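Local coordinates for protein glutathione S-transferase omega-like 2 (Saccharomyces cerevisiae, PDB 5LKB) that acts as a homodimeric glutathione transferase with '1-Cys' thiol transferase, dehydroascorbate reductase and dimethylarsinic acid reductase activities, at residues A[56-69]-A[94-106]. Numbering follows the deposited sequence.
Sequences RALKGLTSVIGCSV and FLEHWHDVAGGIR
Arg-56, in the last turn of helix 47-58, reaches across to the backbone of 98-101 and joins it to the loop leading into strand 66-69. CG stands anti to the backbone N (chi1 170°) and the chain stays extended to NE, carrying the guanidinium out from the flank of the last turn toward 98-101. CB passes a water that bridges NH1 and Val-101 O; Arg-56 CG packs on Thr-62 CG2 at 4.2 Å, and CD leads past Ile-65 O. Arg-56 NE donates to Ile-65 O (2.8 Å), and NH2 shares that oxygen in a side-on grip. End-on, Arg-56 NH1 and NH2 converge on Asp-100 O, NH1 at 3.0 Å. Both carbonyls lie near the guanidinium plane, whose two faces are covered by Cys-67 CB and Thr-62 CB. Cys-67 N donates to Trp-98 O (2.9 Å). Beside this, Ser-63 CA sits over a face of the His-99 ring, a CH-pi contact 3.8 Å from the centroid. Val-101 CG1 fills in against Ala-57 CB and Thr-62 CG2, while farther along Val-69 CG2 meets Ile-105 CG1 at 3.8 Å. Gly-103 passes close to Val-69, where a side chain would clash with CG2. Asp-100 OD2 turns back on its own loop, accepting from Ala-102 N in an Asx turn and from Gly-104 N. A leucine in place of Arg-56 would probably leave Ile-65 O and Asp-100 O without these donors and let the two loops shift apart. Segment 94-106 packs against the helix end and outermost strand of the beta-alpha-beta unit 38-69 of the thioredoxin-like domain. Here the buried guanidinium is held by main-chain carbonyls and a water; with Asp-100 OD2 6.7 Å from Arg-56 NH1, its charge is probably stabilised by the dipoles of these carbonyls rather than by that carboxylate.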
loop_
_atom_site.group_PDB
_atom_site.type_symbol
_atom_site.label_atom_id
_atom_site.label_comp_id
_atom_site.label_asym_id
_atom_site.label_seq_id
_atom_site.Cartn_x
_atom_site.Cartn_y
_atom_site.Cartn_z
ATOM N N ARG A 56 -0.388 -23.048 21.636
ATOM C CA ARG A 56 0.272 -23.247 22.917
ATOM C C ARG A 56 -0.466 -22.546 24.053
ATOM O O ARG A 56 -0.635 -23.095 25.159
ATOM C CB ARG A 56 1.757 -22.870 22.832
ATOM C CG ARG A 56 2.503 -22.815 24.168
ATOM C CD ARG A 56 3.931 -22.588 23.886
ATOM N NE ARG A 56 4.749 -22.214 25.044
ATOM C CZ ARG A 56 5.078 -20.990 25.442
ATOM N NH1 ARG A 56 4.657 -19.883 24.795
ATOM N NH2 ARG A 56 5.908 -20.843 26.463
ATOM N N ALA A 57 -0.880 -21.307 23.839
ATOM C CA ALA A 57 -1.618 -20.606 24.884
ATOM C C ALA A 57 -2.991 -21.221 25.129
ATOM O O ALA A 57 -3.372 -21.441 26.296
ATOM C CB ALA A 57 -1.767 -19.133 24.518
ATOM N N LEU A 58 -3.759 -21.474 24.078
ATOM C CA LEU A 58 -5.143 -21.919 24.194
ATOM C C LEU A 58 -5.189 -23.282 24.877
ATOM O O LEU A 58 -6.134 -23.598 25.611
ATOM C CB LEU A 58 -5.804 -22.013 22.813
ATOM C CG LEU A 58 -6.195 -20.672 22.147
ATOM C CD1 LEU A 58 -6.700 -20.917 20.727
ATOM C CD2 LEU A 58 -7.260 -19.945 22.882
ATOM N N LYS A 59 -4.180 -24.102 24.628
ATOM C CA LYS A 59 -4.169 -25.437 25.220
ATOM C C LYS A 59 -3.469 -25.460 26.568
ATOM O O LYS A 59 -3.306 -26.561 27.140
ATOM C CB LYS A 59 -3.557 -26.436 24.239
ATOM C CG LYS A 59 -4.486 -26.804 23.036
ATOM C CD LYS A 59 -5.753 -27.500 23.464
ATOM C CE LYS A 59 -5.470 -28.969 23.681
ATOM N NZ LYS A 59 -6.358 -29.567 24.787
ATOM N N GLY A 60 -3.060 -24.299 27.103
ATOM C CA GLY A 60 -2.513 -24.247 28.455
ATOM C C GLY A 60 -1.154 -24.861 28.645
ATOM O O GLY A 60 -0.891 -25.469 29.698
ATOM N N LEU A 61 -0.291 -24.781 27.650
ATOM C CA LEU A 61 0.987 -25.450 27.595
ATOM C C LEU A 61 2.176 -24.516 27.771
ATOM O O LEU A 61 3.317 -24.919 27.526
ATOM C CB LEU A 61 1.116 -26.258 26.286
ATOM C CG LEU A 61 0.064 -27.304 26.055
ATOM C CD1 LEU A 61 0.033 -27.802 24.616
ATOM C CD2 LEU A 61 0.357 -28.479 27.043
ATOM N N THR A 62 1.974 -23.297 28.247
ATOM C CA THR A 62 3.094 -22.357 28.315
ATOM C C THR A 62 4.135 -22.746 29.358
ATOM O O THR A 62 5.321 -22.472 29.159
ATOM C CB THR A 62 2.652 -20.906 28.563
ATOM O OG1 THR A 62 1.929 -20.794 29.796
ATOM C CG2 THR A 62 1.733 -20.421 27.487
ATOM N N SER A 63 3.719 -23.410 30.445
ATOM C CA SER A 63 4.677 -23.873 31.431
ATOM C C SER A 63 5.189 -25.274 31.143
ATOM O O SER A 63 6.060 -25.751 31.869
ATOM C CB SER A 63 4.030 -23.834 32.835
ATOM O OG SER A 63 3.076 -24.887 32.997
ATOM N N VAL A 64 4.640 -25.942 30.142
ATOM C CA VAL A 64 5.033 -27.294 29.773
ATOM C C VAL A 64 6.089 -27.281 28.691
ATOM O O VAL A 64 7.013 -28.102 28.668
ATOM C CB VAL A 64 3.782 -28.046 29.307
ATOM C CG1 VAL A 64 4.158 -29.495 28.877
ATOM C CG2 VAL A 64 2.728 -28.032 30.355
ATOM N N ILE A 65 5.971 -26.304 27.785
ATOM C CA ILE A 65 6.826 -26.192 26.625
ATOM C C ILE A 65 7.377 -24.772 26.613
ATOM O O ILE A 65 6.615 -23.817 26.412
ATOM C CB ILE A 65 6.037 -26.493 25.347
ATOM C CG1 ILE A 65 5.560 -27.939 25.402
ATOM C CG2 ILE A 65 6.889 -26.263 24.122
ATOM C CD1 ILE A 65 4.596 -28.337 24.271
ATOM N N GLY A 66 8.678 -24.610 26.852
ATOM C CA GLY A 66 9.274 -23.278 26.863
ATOM C C GLY A 66 9.263 -22.689 25.491
ATOM O O GLY A 66 9.156 -23.417 24.512
ATOM N N CYS A 67 9.504 -21.372 25.401
ATOM C CA CYS A 67 9.573 -20.716 24.100
ATOM C C CYS A 67 10.712 -19.705 24.056
ATOM O O CYS A 67 10.962 -19.017 25.055
ATOM C CB CYS A 67 8.257 -20.010 23.890
ATOM S SG CYS A 67 8.112 -18.909 22.443
ATOM N N SER A 68 11.356 -19.608 22.901
ATOM C CA SER A 68 12.397 -18.644 22.644
ATOM C C SER A 68 12.094 -18.012 21.293
ATOM O O SER A 68 11.472 -18.653 20.436
ATOM C CB SER A 68 13.788 -19.242 22.628
ATOM O OG SER A 68 14.032 -19.780 23.946
ATOM N N VAL A 69 12.561 -16.781 21.091
ATOM C CA VAL A 69 12.133 -15.955 19.941
ATOM C C VAL A 69 13.360 -15.423 19.197
ATOM O O VAL A 69 14.209 -14.737 19.781
ATOM C CB VAL A 69 11.234 -14.803 20.396
ATOM C CG1 VAL A 69 10.745 -14.073 19.142
ATOM C CG2 VAL A 69 10.095 -15.293 21.199
ATOM N N PHE A 94 13.974 -15.008 33.940
ATOM C CA PHE A 94 14.048 -15.900 32.758
ATOM C C PHE A 94 13.027 -17.038 32.817
ATOM O O PHE A 94 12.456 -17.426 31.803
ATOM C CB PHE A 94 15.479 -16.424 32.467
ATOM C CG PHE A 94 16.073 -17.272 33.575
ATOM C CD1 PHE A 94 15.591 -18.549 33.832
ATOM C CD2 PHE A 94 17.131 -16.782 34.344
ATOM C CE1 PHE A 94 16.140 -19.327 34.865
ATOM C CE2 PHE A 94 17.682 -17.540 35.367
ATOM C CZ PHE A 94 17.192 -18.819 35.629
ATOM N N LEU A 95 12.783 -17.574 34.016
ATOM C CA LEU A 95 11.738 -18.574 34.162
ATOM C C LEU A 95 10.414 -18.060 33.607
ATOM O O LEU A 95 9.733 -18.754 32.834
ATOM C CB LEU A 95 11.608 -18.922 35.633
ATOM C CG LEU A 95 10.569 -19.992 35.858
ATOM C CD1 LEU A 95 11.197 -21.318 35.520
ATOM C CD2 LEU A 95 10.070 -19.947 37.296
ATOM N N GLU A 96 10.057 -16.822 33.975
ATOM C CA GLU A 96 8.818 -16.197 33.513
ATOM C C GLU A 96 8.832 -16.020 31.992
ATOM O O GLU A 96 7.807 -16.229 31.326
ATOM C CB GLU A 96 8.671 -14.820 34.167
ATOM N N HIS A 97 9.990 -15.645 31.441
ATOM C CA HIS A 97 10.160 -15.435 29.999
ATOM C C HIS A 97 9.919 -16.715 29.214
ATOM O O HIS A 97 9.113 -16.742 28.286
ATOM C CB HIS A 97 11.564 -14.942 29.729
ATOM C CG HIS A 97 11.840 -13.602 30.336
ATOM N ND1 HIS A 97 13.109 -13.087 30.458
ATOM C CD2 HIS A 97 11.001 -12.690 30.891
ATOM C CE1 HIS A 97 13.037 -11.887 31.019
ATOM N NE2 HIS A 97 11.775 -11.633 31.308
ATOM N N TRP A 98 10.614 -17.800 29.582
ATOM C CA TRP A 98 10.485 -19.042 28.843
ATOM C C TRP A 98 9.064 -19.568 28.853
ATOM O O TRP A 98 8.646 -20.257 27.906
ATOM C CB TRP A 98 11.377 -20.083 29.494
ATOM C CG TRP A 98 12.796 -19.766 29.510
ATOM C CD1 TRP A 98 13.452 -18.897 28.721
ATOM C CD2 TRP A 98 13.779 -20.359 30.361
ATOM N NE1 TRP A 98 14.784 -18.873 29.019
ATOM C CE2 TRP A 98 15.011 -19.787 30.032
ATOM C CE3 TRP A 98 13.717 -21.306 31.396
ATOM C CZ2 TRP A 98 16.192 -20.127 30.681
ATOM C CZ3 TRP A 98 14.893 -21.666 32.026
ATOM C CH2 TRP A 98 16.108 -21.066 31.684
ATOM N N HIS A 99 8.307 -19.290 29.908
ATOM C CA HIS A 99 6.955 -19.774 30.070
ATOM C C HIS A 99 5.899 -18.727 29.774
ATOM O O HIS A 99 4.720 -18.942 30.064
ATOM C CB HIS A 99 6.779 -20.365 31.474
ATOM C CG HIS A 99 7.600 -21.595 31.692
ATOM N ND1 HIS A 99 7.758 -22.186 32.922
ATOM C CD2 HIS A 99 8.310 -22.346 30.816
ATOM C CE1 HIS A 99 8.530 -23.253 32.793
ATOM N NE2 HIS A 99 8.896 -23.364 31.527
ATOM N N ASP A 100 6.295 -17.607 29.153
ATOM C CA ASP A 100 5.375 -16.554 28.747
ATOM C C ASP A 100 4.801 -16.924 27.382
ATOM O O ASP A 100 5.421 -17.674 26.626
ATOM C CB ASP A 100 6.142 -15.227 28.653
ATOM C CG ASP A 100 5.331 -14.072 28.010
ATOM O OD1 ASP A 100 4.444 -13.547 28.735
ATOM O OD2 ASP A 100 5.629 -13.635 26.857
ATOM N N VAL A 101 3.586 -16.421 27.098
ATOM C CA VAL A 101 2.919 -16.694 25.806
ATOM C C VAL A 101 3.737 -16.277 24.597
ATOM O O VAL A 101 3.579 -16.852 23.517
ATOM C CB VAL A 101 1.511 -16.066 25.722
ATOM C CG1 VAL A 101 0.570 -16.676 26.730
ATOM C CG2 VAL A 101 1.606 -14.561 25.887
ATOM N N ALA A 102 4.570 -15.258 24.727
ATOM C CA ALA A 102 5.420 -14.748 23.660
ATOM C C ALA A 102 6.904 -14.799 24.015
ATOM O O ALA A 102 7.701 -14.020 23.525
ATOM C CB ALA A 102 4.958 -13.338 23.280
ATOM N N GLY A 103 7.303 -15.801 24.825
ATOM C CA GLY A 103 8.721 -15.924 25.138
ATOM C C GLY A 103 9.319 -14.820 25.985
ATOM O O GLY A 103 10.552 -14.717 26.065
ATOM N N GLY A 104 8.491 -13.940 26.519
ATOM C CA GLY A 104 8.946 -12.776 27.285
ATOM C C GLY A 104 9.175 -11.517 26.475
ATOM O O GLY A 104 9.565 -10.485 27.060
ATOM N N ILE A 105 8.985 -11.562 25.154
ATOM C CA ILE A 105 9.215 -10.377 24.331
ATOM C C ILE A 105 8.271 -9.268 24.768
ATOM O O ILE A 105 7.055 -9.463 24.853
ATOM C CB ILE A 105 9.020 -10.702 22.847
ATOM C CG1 ILE A 105 10.098 -11.674 22.337
ATOM C CG2 ILE A 105 8.958 -9.389 22.016
ATOM C CD1 ILE A 105 11.495 -11.151 22.348
ATOM N N ARG A 106 8.827 -8.085 24.992
ATOM C CA ARG A 106 8.029 -6.951 25.458
ATOM C C ARG A 106 7.535 -6.153 24.227
ATOM O O ARG A 106 6.333 -6.102 24.049
ATOM C CB ARG A 106 8.848 -6.058 26.406
ATOM C CG ARG A 106 9.300 -6.739 27.675
ATOM C CD ARG A 106 9.901 -5.719 28.721
ATOM N NE ARG A 106 11.366 -5.838 28.843
ATOM C CZ ARG A 106 12.239 -4.953 28.371
ATOM N NH1 ARG A 106 11.839 -3.854 27.753
ATOM N NH2 ARG A 106 13.528 -5.170 28.536
HETATM O O HOH W 1 2.308 -19.320 23.400
HETATM O O HOH W 2 3.126 -20.068 32.112
HETATM O O HOH W 3 12.225 -16.897 26.271
#